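Local coordinates for protein alpha-glucosidase (Pseudoalteromonas sp. K8, PDB 5HQA) that hydrolyses alpha-glucosides as a calcium-containing family 97 glycoside hydrolase that is activated by chloride, at residues Ser36-Glu41 against Tyr97-Lys102; Thr126-Glu131 against Phe224-Arg229; Ile184-Ala187 against Ala193-Val196. All coordinates share one frame; numbering follows the deposited sequence.

Contact 1. Residues Ser36-Glu41 against Tyr97-Lys102; sequences SALGFE and YSVRFK. With FMT (formic acid), chain I.
The Y97 ring has V99 CG2 at its edge, in the ring plane, and its OH lies near L38. The rings of F87 and F52 also meet it. The contact spans the N-terminal beta-sandwich, a fold of the galactose mutarotase clan. Strand 30-42 belongs to one sheet and strand 95-104 to the other. Between the sheets, Y97 OH lies 4.0 Å from L38 CB. Y97 has CG between its own backbone N and carbonyl carbon (chi1 70°), and from there the ring extends across to the other strand. L38 CD1 meets V99 CG2 at 4.4 Å, an apolar contact also lined by F110 and Y112. G39 CA is 4.2 Å from Y97 OH. The backbone of G39 suits glycine, since a CB would press on the L38 carbonyl O. At the far side of strand 95-104, R100 holds a formic acid, probably from the crystallisation liquor. R100 NH2 donates to O1 of the formic acid at 3.3 Å; the NH1 bond to O2, at the guanidinium edge, is weak. E82 and E113 also pair with R100. Back at L38, a water lies between the two segments, 3.0 Å from L38 O and 2.7 Å from Y97 OH.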
ATOM      1  N   SER A  36     -13.940  18.665  16.297  1.00 11.75           N
ATOM      2  CA  SER A  36     -12.695  18.711  15.542  1.00 10.22           C
ATOM      3  C   SER A  36     -12.773  19.849  14.536  1.00 13.12           C
ATOM      4  O   SER A  36     -13.732  19.921  13.764  1.00 12.63           O
ATOM      5  CB  SER A  36     -12.456  17.381  14.822  1.00 10.50           C
ATOM      6  OG  SER A  36     -12.367  16.309  15.748  1.00 12.46           O
ATOM      7  N   ALA A  37     -11.759  20.718  14.532  1.00 11.28           N
ATOM      8  CA  ALA A  37     -11.785  21.946  13.745  1.00 13.12           C
ATOM      9  C   ALA A  37     -11.663  21.670  12.240  1.00 13.85           C
ATOM     10  O   ALA A  37     -11.154  20.633  11.803  1.00 12.01           O
ATOM     11  CB  ALA A  37     -10.656  22.880  14.186  1.00 11.92           C
ATOM     12  N   LEU A  38     -12.128  22.647  11.449  1.00 12.35           N
ATOM     13  CA  LEU A  38     -12.034  22.660   9.995  1.00 13.10           C
ATOM     14  C   LEU A  38     -11.549  24.032   9.546  1.00 15.71           C
ATOM     15  O   LEU A  38     -11.892  25.043  10.167  1.00 16.66           O
ATOM     16  CB  LEU A  38     -13.397  22.381   9.348  1.00 11.64           C
ATOM     17  CG  LEU A  38     -14.044  21.056   9.752  1.00 12.30           C
ATOM     18  CD1 LEU A  38     -15.513  21.040   9.349  1.00 14.20           C
ATOM     19  CD2 LEU A  38     -13.299  19.893   9.129  1.00 13.80           C
ATOM     20  N   GLY A  39     -10.762  24.080   8.471  1.00 10.85           N
ATOM     21  CA  GLY A  39     -10.380  25.361   7.900  1.00 12.47           C
ATOM     22  C   GLY A  39      -8.978  25.357   7.309  1.00 11.06           C
ATOM     23  O   GLY A  39      -8.348  24.311   7.164  1.00 13.33           O
ATOM     24  N   PHE A  40      -8.515  26.567   6.961  1.00 11.59           N
ATOM     25  CA  PHE A  40      -7.233  26.785   6.293  1.00 15.12           C
ATOM     26  C   PHE A  40      -6.582  28.075   6.774  1.00 13.70           C
ATOM     27  O   PHE A  40      -7.265  29.056   7.080  1.00 13.41           O
ATOM     28  CB  PHE A  40      -7.357  26.929   4.765  1.00 13.57           C
ATOM     29  CG  PHE A  40      -7.942  25.739   4.075  1.00 14.56           C
ATOM     30  CD1 PHE A  40      -7.153  24.642   3.767  1.00 14.89           C
ATOM     31  CD2 PHE A  40      -9.272  25.732   3.699  1.00 14.32           C
ATOM     32  CE1 PHE A  40      -7.699  23.538   3.110  1.00 15.93           C
ATOM     33  CE2 PHE A  40      -9.828  24.630   3.043  1.00 16.07           C
ATOM     34  CZ  PHE A  40      -9.040  23.536   2.751  1.00 15.18           C
ATOM     35  N   GLU A  41      -5.246  28.073   6.780  1.00 13.08           N
ATOM     36  CA  GLU A  41      -4.440  29.287   6.777  1.00 13.23           C
ATOM     37  C   GLU A  41      -3.610  29.325   5.499  1.00 15.51           C
ATOM     38  O   GLU A  41      -3.191  28.281   4.986  1.00 13.74           O
ATOM     39  CB  GLU A  41      -3.523  29.363   8.008  1.00 13.28           C
ATOM     40  CG  GLU A  41      -4.309  29.484   9.296  1.00 18.53           C
ATOM     41  CD  GLU A  41      -3.435  29.590  10.530  1.00 25.89           C
ATOM     42  OE1 GLU A  41      -2.192  29.597  10.398  1.00 24.89           O
ATOM     43  OE2 GLU A  41      -4.000  29.672  11.640  1.00 27.68           O
ATOM     44  N   TYR A  97     -16.844  28.337   1.763  1.00 14.88           N
ATOM     45  CA  TYR A  97     -16.349  27.036   1.359  1.00 15.60           C
ATOM     46  C   TYR A  97     -17.361  26.004   1.812  1.00 16.65           C
ATOM     47  O   TYR A  97     -18.212  26.275   2.663  1.00 15.31           O
ATOM     48  CB  TYR A  97     -14.953  26.733   1.916  1.00 15.13           C
ATOM     49  CG  TYR A  97     -14.871  26.486   3.406  1.00 13.80           C
ATOM     50  CD1 TYR A  97     -14.625  27.531   4.289  1.00 13.85           C
ATOM     51  CD2 TYR A  97     -14.987  25.194   3.925  1.00 13.74           C
ATOM     52  CE1 TYR A  97     -14.516  27.303   5.660  1.00 14.41           C
ATOM     53  CE2 TYR A  97     -14.886  24.959   5.286  1.00 13.86           C
ATOM     54  CZ  TYR A  97     -14.649  26.014   6.148  1.00 16.30           C
ATOM     55  OH  TYR A  97     -14.542  25.777   7.495  1.00 18.13           O
ATOM     56  N   SER A  98     -17.276  24.829   1.210  1.00 13.43           N
ATOM     57  CA  SER A  98     -18.139  23.726   1.575  1.00 13.49           C
ATOM     58  C   SER A  98     -17.293  22.539   1.993  1.00 13.83           C
ATOM     59  O   SER A  98     -16.131  22.415   1.601  1.00 13.81           O
ATOM     60  CB  SER A  98     -19.068  23.342   0.418  1.00 13.89           C
ATOM     61  OG  SER A  98     -19.941  24.421   0.106  1.00 16.20           O
ATOM     62  N   VAL A  99     -17.873  21.675   2.815  1.00 12.48           N
ATOM     63  CA  VAL A  99     -17.273  20.390   3.137  1.00 12.01           C
ATOM     64  C   VAL A  99     -18.287  19.314   2.777  1.00 16.60           C
ATOM     65  O   VAL A  99     -19.459  19.403   3.165  1.00 16.29           O
ATOM     66  CB  VAL A  99     -16.856  20.298   4.615  1.00 11.65           C
ATOM     67  CG1 VAL A  99     -16.145  18.985   4.869  1.00 15.73           C
ATOM     68  CG2 VAL A  99     -15.902  21.431   4.960  1.00 13.70           C
ATOM     69  N   ARG A 100     -17.848  18.328   2.004  1.00 12.96           N
ATOM     70  CA  ARG A 100     -18.694  17.217   1.592  1.00 12.15           C
ATOM     71  C   ARG A 100     -18.338  16.026   2.467  1.00 13.27           C
ATOM     72  O   ARG A 100     -17.166  15.651   2.544  1.00 13.10           O
ATOM     73  CB  ARG A 100     -18.480  16.890   0.114  1.00 13.31           C
ATOM     74  CG  ARG A 100     -19.399  15.799  -0.443  1.00 14.93           C
ATOM     75  CD  ARG A 100     -19.128  15.555  -1.939  1.00 16.17           C
ATOM     76  NE  ARG A 100     -19.256  16.799  -2.697  1.00 16.62           N
ATOM     77  CZ  ARG A 100     -20.384  17.246  -3.246  1.00 18.30           C
ATOM     78  NH1 ARG A 100     -21.519  16.549  -3.161  1.00 16.04           N
ATOM     79  NH2 ARG A 100     -20.372  18.404  -3.889  1.00 18.48           N
ATOM     80  N   PHE A 101     -19.337  15.453   3.139  1.00 14.08           N
ATOM     81  CA  PHE A 101     -19.167  14.268   3.982  1.00 12.93           C
ATOM     82  C   PHE A 101     -19.881  13.086   3.351  1.00 15.13           C
ATOM     83  O   PHE A 101     -21.035  13.212   2.931  1.00 16.57           O
ATOM     84  CB  PHE A 101     -19.740  14.486   5.382  1.00 11.91           C
ATOM     85  CG  PHE A 101     -19.029  15.536   6.178  1.00 18.20           C
ATOM     86  CD1 PHE A 101     -18.095  15.180   7.145  1.00 20.24           C
ATOM     87  CD2 PHE A 101     -19.302  16.874   5.970  1.00 21.08           C
ATOM     88  CE1 PHE A 101     -17.437  16.148   7.885  1.00 18.02           C
ATOM     89  CE2 PHE A 101     -18.655  17.845   6.715  1.00 25.50           C
ATOM     90  CZ  PHE A 101     -17.718  17.477   7.667  1.00 19.74           C
ATOM     91  N   LYS A 102     -19.209  11.934   3.310  1.00 12.44           N
ATOM     92  CA  LYS A 102     -19.822  10.682   2.883  1.00 13.03           C
ATOM     93  C   LYS A 102     -19.741   9.705   4.045  1.00 17.21           C
ATOM     94  O   LYS A 102     -18.651   9.436   4.554  1.00 16.68           O
ATOM     95  CB  LYS A 102     -19.127  10.113   1.644  1.00 13.83           C
ATOM     96  CG  LYS A 102     -19.318  10.951   0.384  1.00 15.14           C
ATOM     97  CD  LYS A 102     -18.650  10.307  -0.814  1.00 17.71           C
ATOM     98  CE  LYS A 102     -19.010  11.006  -2.112  1.00 21.80           C
ATOM     99  NZ  LYS A 102     -18.519  10.221  -3.287  1.00 27.38           N
TER
HETATM  100  C   FMT I 708     -24.232  18.837  -3.944  1.00 42.11           C
HETATM  101  O1  FMT I 708     -23.393  19.687  -3.642  1.00 41.82           O
HETATM  102  O2  FMT I 708     -24.114  18.062  -4.898  1.00 40.46           O
HETATM  103  O   HOH W   1     -13.085  27.501   8.977  1.00 14.45           O

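Contact 2. Residues Thr126-Glu131 against Phe224-Arg229; sequences TKELTE and FNTPWR
E128 and R229 come at each other from opposite directions and meet with their flat groups nearly coplanar, the planes 28° apart. R229 grips the carboxylate side-on. R229 NE donates to the syn lone pair of E128 OE2 at 2.8 Å, and R229 NH2 donates to E128 OE1, also at 2.8 Å. The second bond is almost linear (171°), but it meets OE1 somewhat out of the carboxylate plane. The E128 chain is extended, with CG anti to the backbone N (chi1 -177°), which carries the acid straight across to the arginine. R229 instead bends at chi2 to present its NE edge. T130 OG1 gives E128 OE2 a further, short bond of 2.5 Å at its anti lone pair, so two donors hold this oxygen. T226 lies over one face of the guanidinium, its CB 4.3 Å above the plane and off toward the rim. Y192 OH bonds to E128 OE1. An alanine here removes the carboxylate, and the R229 guanidinium, left with E186 as its acid partner, would probably be freer to turn, with T130 and Y192 each short of an acceptor. The bridge joins the two sheets of the sandwich, strand 122-134 to strand 224-234. T126 and K127 form a classic beta bulge opposite E41 of strand 30-42, while strands 107-114 and 204-209 pack around the ion pair.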
ATOM      1  N   THR A 126      -0.704  27.300   3.852  1.00 14.44           N
ATOM      2  CA  THR A 126       0.355  27.063   4.816  1.00 14.63           C
ATOM      3  C   THR A 126      -0.078  26.165   5.960  1.00 16.73           C
ATOM      4  O   THR A 126       0.784  25.586   6.625  1.00 16.57           O
ATOM      5  CB  THR A 126       0.871  28.387   5.388  1.00 14.64           C
ATOM      6  OG1 THR A 126      -0.237  29.137   5.900  1.00 16.31           O
ATOM      7  CG2 THR A 126       1.561  29.199   4.293  1.00 13.23           C
ATOM      8  N   LYS A 127      -1.381  26.031   6.202  1.00 13.74           N
ATOM      9  CA  LYS A 127      -1.855  25.092   7.211  1.00 14.47           C
ATOM     10  C   LYS A 127      -3.274  24.679   6.867  1.00 13.55           C
ATOM     11  O   LYS A 127      -4.103  25.527   6.526  1.00 15.84           O
ATOM     12  CB  LYS A 127      -1.808  25.701   8.620  1.00 17.65           C
ATOM     13  CG  LYS A 127      -2.040  24.676   9.728  1.00 26.44           C
ATOM     14  CD  LYS A 127      -1.736  25.243  11.104  1.00 30.80           C
ATOM     15  CE  LYS A 127      -0.309  25.765  11.171  0.82 34.79           C
ATOM     16  NZ  LYS A 127       0.707  24.701  10.974  0.93 39.84           N
ATOM     17  N   GLU A 128      -3.544  23.384   6.941  1.00 11.59           N
ATOM     18  CA  GLU A 128      -4.907  22.874   6.947  1.00 13.04           C
ATOM     19  C   GLU A 128      -5.284  22.630   8.406  1.00 14.66           C
ATOM     20  O   GLU A 128      -4.571  21.914   9.117  1.00 14.51           O
ATOM     21  CB  GLU A 128      -5.024  21.592   6.118  1.00 12.45           C
ATOM     22  CG  GLU A 128      -6.454  21.080   6.053  1.00 13.95           C
ATOM     23  CD  GLU A 128      -6.612  19.822   5.218  1.00 15.11           C
ATOM     24  OE1 GLU A 128      -5.903  19.684   4.190  1.00 14.77           O
ATOM     25  OE2 GLU A 128      -7.459  18.973   5.588  1.00 13.04           O
ATOM     26  N   LEU A 129      -6.376  23.249   8.860  1.00 12.06           N
ATOM     27  CA  LEU A 129      -6.732  23.231  10.277  1.00 12.03           C
ATOM     28  C   LEU A 129      -7.483  21.971  10.696  1.00 13.64           C
ATOM     29  O   LEU A 129      -7.761  21.810  11.891  1.00 14.05           O
ATOM     30  CB  LEU A 129      -7.570  24.467  10.620  1.00 11.34           C
ATOM     31  CG  LEU A 129      -6.863  25.804  10.372  1.00 14.05           C
ATOM     32  CD1 LEU A 129      -7.784  26.968  10.723  1.00 15.57           C
ATOM     33  CD2 LEU A 129      -5.562  25.890  11.172  1.00 15.71           C
ATOM     34  N   THR A 130      -7.815  21.094   9.746  1.00 10.96           N
ATOM     35  CA  THR A 130      -8.514  19.841  10.009  1.00  9.45           C
ATOM     36  C   THR A 130      -7.946  19.116  11.218  1.00 10.38           C
ATOM     37  O   THR A 130      -6.737  18.879  11.304  1.00  9.82           O
ATOM     38  CB  THR A 130      -8.388  18.936   8.788  1.00 12.05           C
ATOM     39  OG1 THR A 130      -8.821  19.655   7.633  1.00 12.29           O
ATOM     40  CG2 THR A 130      -9.216  17.641   8.974  1.00 12.62           C
ATOM     41  N   GLU A 131      -8.830  18.725  12.132  1.00  9.26           N
ATOM     42  CA  GLU A 131      -8.442  17.932  13.287  1.00  9.58           C
ATOM     43  C   GLU A 131      -9.194  16.607  13.299  1.00 10.22           C
ATOM     44  O   GLU A 131     -10.229  16.439  12.641  1.00  9.63           O
ATOM     45  CB  GLU A 131      -8.710  18.680  14.608  1.00 10.78           C
ATOM     46  CG  GLU A 131      -7.871  19.945  14.804  1.00 10.96           C
ATOM     47  CD  GLU A 131      -8.384  20.809  15.952  1.00 14.89           C
ATOM     48  OE1 GLU A 131      -9.539  20.589  16.414  1.00 13.46           O
ATOM     49  OE2 GLU A 131      -7.642  21.722  16.391  1.00 13.97           O
ATOM     50  N   PHE A 224     -10.477  25.260  -5.539  1.00 17.40           N
ATOM     51  CA  PHE A 224      -9.771  24.001  -5.342  1.00 17.15           C
ATOM     52  C   PHE A 224     -10.553  23.128  -4.376  1.00 16.65           C
ATOM     53  O   PHE A 224     -11.388  23.612  -3.604  1.00 16.77           O
ATOM     54  CB  PHE A 224      -8.349  24.220  -4.803  1.00 17.99           C
ATOM     55  CG  PHE A 224      -8.306  24.753  -3.388  1.00 18.92           C
ATOM     56  CD1 PHE A 224      -8.369  26.113  -3.144  1.00 18.64           C
ATOM     57  CD2 PHE A 224      -8.183  23.888  -2.305  1.00 19.46           C
ATOM     58  CE1 PHE A 224      -8.321  26.601  -1.848  1.00 19.81           C
ATOM     59  CE2 PHE A 224      -8.137  24.375  -1.010  1.00 16.40           C
ATOM     60  CZ  PHE A 224      -8.204  25.726  -0.782  1.00 15.81           C
ATOM     61  N   ASN A 225     -10.258  21.830  -4.424  1.00 13.59           N
ATOM     62  CA  ASN A 225     -10.730  20.861  -3.448  1.00 16.11           C
ATOM     63  C   ASN A 225      -9.521  20.252  -2.752  1.00 19.00           C
ATOM     64  O   ASN A 225      -8.402  20.319  -3.262  1.00 23.01           O
ATOM     65  CB  ASN A 225     -11.558  19.748  -4.108  1.00 17.35           C
ATOM     66  CG  ASN A 225     -12.726  20.287  -4.906  1.00 19.58           C
ATOM     67  OD1 ASN A 225     -13.260  21.355  -4.607  1.00 21.26           O
ATOM     68  ND2 ASN A 225     -13.131  19.551  -5.931  1.00 19.59           N
ATOM     69  N   THR A 226      -9.742  19.673  -1.577  1.00 15.09           N
ATOM     70  CA  THR A 226      -8.729  18.839  -0.945  1.00 11.50           C
ATOM     71  C   THR A 226      -8.946  17.387  -1.326  1.00 12.01           C
ATOM     72  O   THR A 226     -10.011  17.006  -1.822  1.00 13.15           O
ATOM     73  CB  THR A 226      -8.792  18.979   0.574  1.00 12.51           C
ATOM     74  OG1 THR A 226     -10.016  18.406   1.047  1.00 13.08           O
ATOM     75  CG2 THR A 226      -8.685  20.444   1.007  1.00 11.13           C
ATOM     76  N   PRO A 227      -7.957  16.527  -1.084  1.00 11.58           N
ATOM     77  CA  PRO A 227      -8.233  15.087  -1.073  1.00 10.44           C
ATOM     78  C   PRO A 227      -9.240  14.766   0.021  1.00 12.19           C
ATOM     79  O   PRO A 227      -9.543  15.586   0.889  1.00 10.82           O
ATOM     80  CB  PRO A 227      -6.864  14.451  -0.783  1.00 11.74           C
ATOM     81  CG  PRO A 227      -5.847  15.533  -1.126  1.00 13.17           C
ATOM     82  CD  PRO A 227      -6.541  16.828  -0.797  1.00 13.04           C
ATOM     83  N   TRP A 228      -9.762  13.546  -0.017  1.00 10.82           N
ATOM     84  CA  TRP A 228     -10.637  13.085   1.051  1.00 11.17           C
ATOM     85  C   TRP A 228      -9.824  12.767   2.301  1.00 13.51           C
ATOM     86  O   TRP A 228      -8.732  12.209   2.217  1.00 13.93           O
ATOM     87  CB  TRP A 228     -11.400  11.839   0.599  1.00 10.49           C
ATOM     88  CG  TRP A 228     -12.335  12.112  -0.529  1.00 11.07           C
ATOM     89  CD1 TRP A 228     -12.056  12.052  -1.865  1.00 11.36           C
ATOM     90  CD2 TRP A 228     -13.710  12.504  -0.419  1.00 11.89           C
ATOM     91  NE1 TRP A 228     -13.180  12.389  -2.596  1.00 12.96           N
ATOM     92  CE2 TRP A 228     -14.206  12.667  -1.733  1.00 14.36           C
ATOM     93  CE3 TRP A 228     -14.568  12.733   0.664  1.00 11.75           C
ATOM     94  CZ2 TRP A 228     -15.529  13.042  -1.994  1.00 15.57           C
ATOM     95  CZ3 TRP A 228     -15.888  13.113   0.404  1.00 13.01           C
ATOM     96  CH2 TRP A 228     -16.350  13.266  -0.911  1.00 16.03           C
ATOM     97  N   ARG A 229     -10.351  13.140   3.460  1.00 10.63           N
ATOM     98  CA  ARG A 229      -9.848  12.672   4.749  1.00  9.89           C
ATOM     99  C   ARG A 229     -10.745  11.521   5.182  1.00 12.31           C
ATOM    100  O   ARG A 229     -11.972  11.652   5.123  1.00 11.25           O
ATOM    101  CB  ARG A 229      -9.880  13.791   5.791  1.00  9.85           C
ATOM    102  CG  ARG A 229      -8.793  14.848   5.642  1.00 12.79           C
ATOM    103  CD  ARG A 229      -9.016  15.788   4.447  1.00 13.30           C
ATOM    104  NE  ARG A 229      -7.826  16.611   4.215  1.00 12.10           N
ATOM    105  CZ  ARG A 229      -6.734  16.172   3.590  1.00 14.48           C
ATOM    106  NH1 ARG A 229      -6.684  14.925   3.114  1.00 12.28           N
ATOM    107  NH2 ARG A 229      -5.690  16.982   3.439  1.00 11.68           N
TER

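Contact 3. Residues Ile184-Ala187 against Ala193-Val196; sequences IHEA and AAMV
M195 N donates to E186 OE1 at 2.8 Å. The bond is nearly straight (171°) and reaches the oxygen on its syn side, 20° out of the carboxylate plane. A side chain thus takes the backbone N-H of the facing segment. The same oxygen sits close to carbon: M195 CB is 3.4 Å from E186 OE1, and A194 CA is 3.7 Å from it. The side chains of E186 and M195 lie alongside each other and run in opposite senses. The M195 chain reaches across to the partner strand. Its CE lies 3.7 Å from H185 O and 4.3 Å from I184 CG2. The M195 chain is straight up to the sulfur and bends only at chi3 (70°), which turns CE toward H185 O and I184 CG2. The other carboxylate oxygen works through water. That water donates to E186 OE2 at 2.6 Å and to A193 O at 2.7 Å, so both oxygens tie E186 to the second segment. In the mutarotase-like N-terminal sandwich, strand 181-187 belongs to one sheet and strand 195-199 to the other. The short connection between them carries the chain across. Further out, charge surrounds the buried E186. K440 NZ pairs with OE1 and R229 NH1 with OE2, which would probably favour the ionised acid. F132 of strand 122-134 packs on both I184 and M195, and A207 also touches M195. The H185 side chain starts away from this contact and is fixed at both nitrogens, ND1 by T170 OG1 and NE2 by D441 O. A194 bonds by its backbone to D411. D411 and K440 belong to the TIM-barrel family region, as does D441.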
ATOM      1  N   ILE A 184      -7.245   6.437  10.490  1.00  9.44           N
ATOM      2  CA  ILE A 184      -7.308   7.709   9.781  1.00  8.19           C
ATOM      3  C   ILE A 184      -6.368   7.642   8.583  1.00 10.72           C
ATOM      4  O   ILE A 184      -5.220   7.199   8.713  1.00  9.20           O
ATOM      5  CB  ILE A 184      -6.942   8.878  10.714  1.00  9.67           C
ATOM      6  CG1 ILE A 184      -7.912   8.906  11.900  1.00 10.04           C
ATOM      7  CG2 ILE A 184      -6.960  10.221   9.956  1.00  8.51           C
ATOM      8  CD1 ILE A 184      -7.487   9.854  12.992  1.00 11.51           C
ATOM      9  N   HIS A 185      -6.845   8.091   7.427  1.00  9.74           N
ATOM     10  CA  HIS A 185      -6.042   8.046   6.211  1.00  8.87           C
ATOM     11  C   HIS A 185      -6.601   9.112   5.269  1.00 10.27           C
ATOM     12  O   HIS A 185      -7.298  10.033   5.710  1.00 12.11           O
ATOM     13  CB  HIS A 185      -6.054   6.612   5.649  1.00  8.34           C
ATOM     14  CG  HIS A 185      -5.106   6.379   4.512  1.00 11.77           C
ATOM     15  ND1 HIS A 185      -3.779   6.754   4.549  1.00 10.80           N
ATOM     16  CD2 HIS A 185      -5.299   5.786   3.308  1.00 11.41           C
ATOM     17  CE1 HIS A 185      -3.198   6.411   3.413  1.00 10.75           C
ATOM     18  NE2 HIS A 185      -4.097   5.821   2.642  1.00 10.39           N
ATOM     19  N   GLU A 186      -6.281   9.014   3.981  1.00  9.36           N
ATOM     20  CA  GLU A 186      -6.849   9.931   3.007  1.00 11.39           C
ATOM     21  C   GLU A 186      -7.008   9.204   1.677  1.00 13.30           C
ATOM     22  O   GLU A 186      -6.423   8.140   1.452  1.00 13.12           O
ATOM     23  CB  GLU A 186      -6.006  11.209   2.872  1.00 13.63           C
ATOM     24  CG  GLU A 186      -4.532  11.016   2.649  1.00 15.88           C
ATOM     25  CD  GLU A 186      -3.791  12.352   2.553  1.00 17.60           C
ATOM     26  OE1 GLU A 186      -2.598  12.397   2.914  1.00 15.59           O
ATOM     27  OE2 GLU A 186      -4.399  13.357   2.115  1.00 17.15           O
ATOM     28  N   ALA A 187      -7.827   9.777   0.797  1.00 11.24           N
ATOM     29  CA  ALA A 187      -8.102   9.148  -0.485  1.00 10.72           C
ATOM     30  C   ALA A 187      -8.016  10.178  -1.602  1.00 11.29           C
ATOM     31  O   ALA A 187      -8.389  11.343  -1.417  1.00 10.94           O
ATOM     32  CB  ALA A 187      -9.489   8.473  -0.489  1.00 10.43           C
ATOM     33  N   ALA A 193      -0.549  18.236  -0.987  1.00 11.09           N
ATOM     34  CA  ALA A 193       0.484  17.708  -0.103  1.00 12.09           C
ATOM     35  C   ALA A 193      -0.095  16.604   0.775  1.00 12.74           C
ATOM     36  O   ALA A 193      -1.235  16.702   1.235  1.00 11.97           O
ATOM     37  CB  ALA A 193       1.059  18.824   0.774  1.00 10.72           C
ATOM     38  N   ALA A 194       0.698  15.559   1.020  1.00 10.61           N
ATOM     39  CA  ALA A 194       0.231  14.485   1.888  1.00  9.82           C
ATOM     40  C   ALA A 194      -0.011  15.000   3.300  1.00 12.71           C
ATOM     41  O   ALA A 194       0.667  15.909   3.782  1.00 12.51           O
ATOM     42  CB  ALA A 194       1.237  13.331   1.942  1.00  8.87           C
ATOM     43  N   MET A 195      -0.985  14.388   3.968  1.00 10.13           N
ATOM     44  CA  MET A 195      -1.305  14.697   5.353  1.00  9.69           C
ATOM     45  C   MET A 195      -0.530  13.767   6.283  1.00 14.30           C
ATOM     46  O   MET A 195      -0.598  12.541   6.156  1.00 13.69           O
ATOM     47  CB  MET A 195      -2.808  14.557   5.587  1.00 11.31           C
ATOM     48  CG  MET A 195      -3.249  14.828   7.011  1.00 14.19           C
ATOM     49  SD  MET A 195      -5.051  14.638   7.161  1.00 16.94           S
ATOM     50  CE  MET A 195      -5.259  12.855   6.970  1.00 16.10           C
ATOM     51  N   VAL A 196       0.208  14.361   7.202  1.00 10.31           N
ATOM     52  CA  VAL A 196       0.767  13.707   8.374  1.00  9.83           C
ATOM     53  C   VAL A 196      -0.096  14.132   9.558  1.00 12.39           C
ATOM     54  O   VAL A 196      -0.734  15.186   9.511  1.00 13.00           O
ATOM     55  CB  VAL A 196       2.241  14.159   8.498  1.00 13.66           C
ATOM     56  CG1 VAL A 196       2.726  14.177   9.913  1.00 12.35           C
ATOM     57  CG2 VAL A 196       3.128  13.341   7.544  1.00 11.05           C
TER
HETATM   58  O   HOH W   2      -3.575  15.775   2.102  1.00 13.63           O

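Overall arrangement
All three contacts are buried and all bridge the two sheets of the N-terminal sandwich. They differ in chemistry. Contact 1 is largely apolar, with one bridging water, and its strand has a partly exposed outer side. Contact 2 is a buried ion pair. Contact 3 rests on a carboxylate that accepts a backbone N-H. Contacts 1 and 2 share a sheet neighbourhood, strands 30-42 and 122-134, joined by probable backbone bonds such as G39 O to L129 N. Contacts 2 and 3 meet through neighbouring strands 224-234 and 181-187, and R229 links their two glutamates. Contacts 1 and 3 do not touch; their nearest atoms are about 9 Å apart.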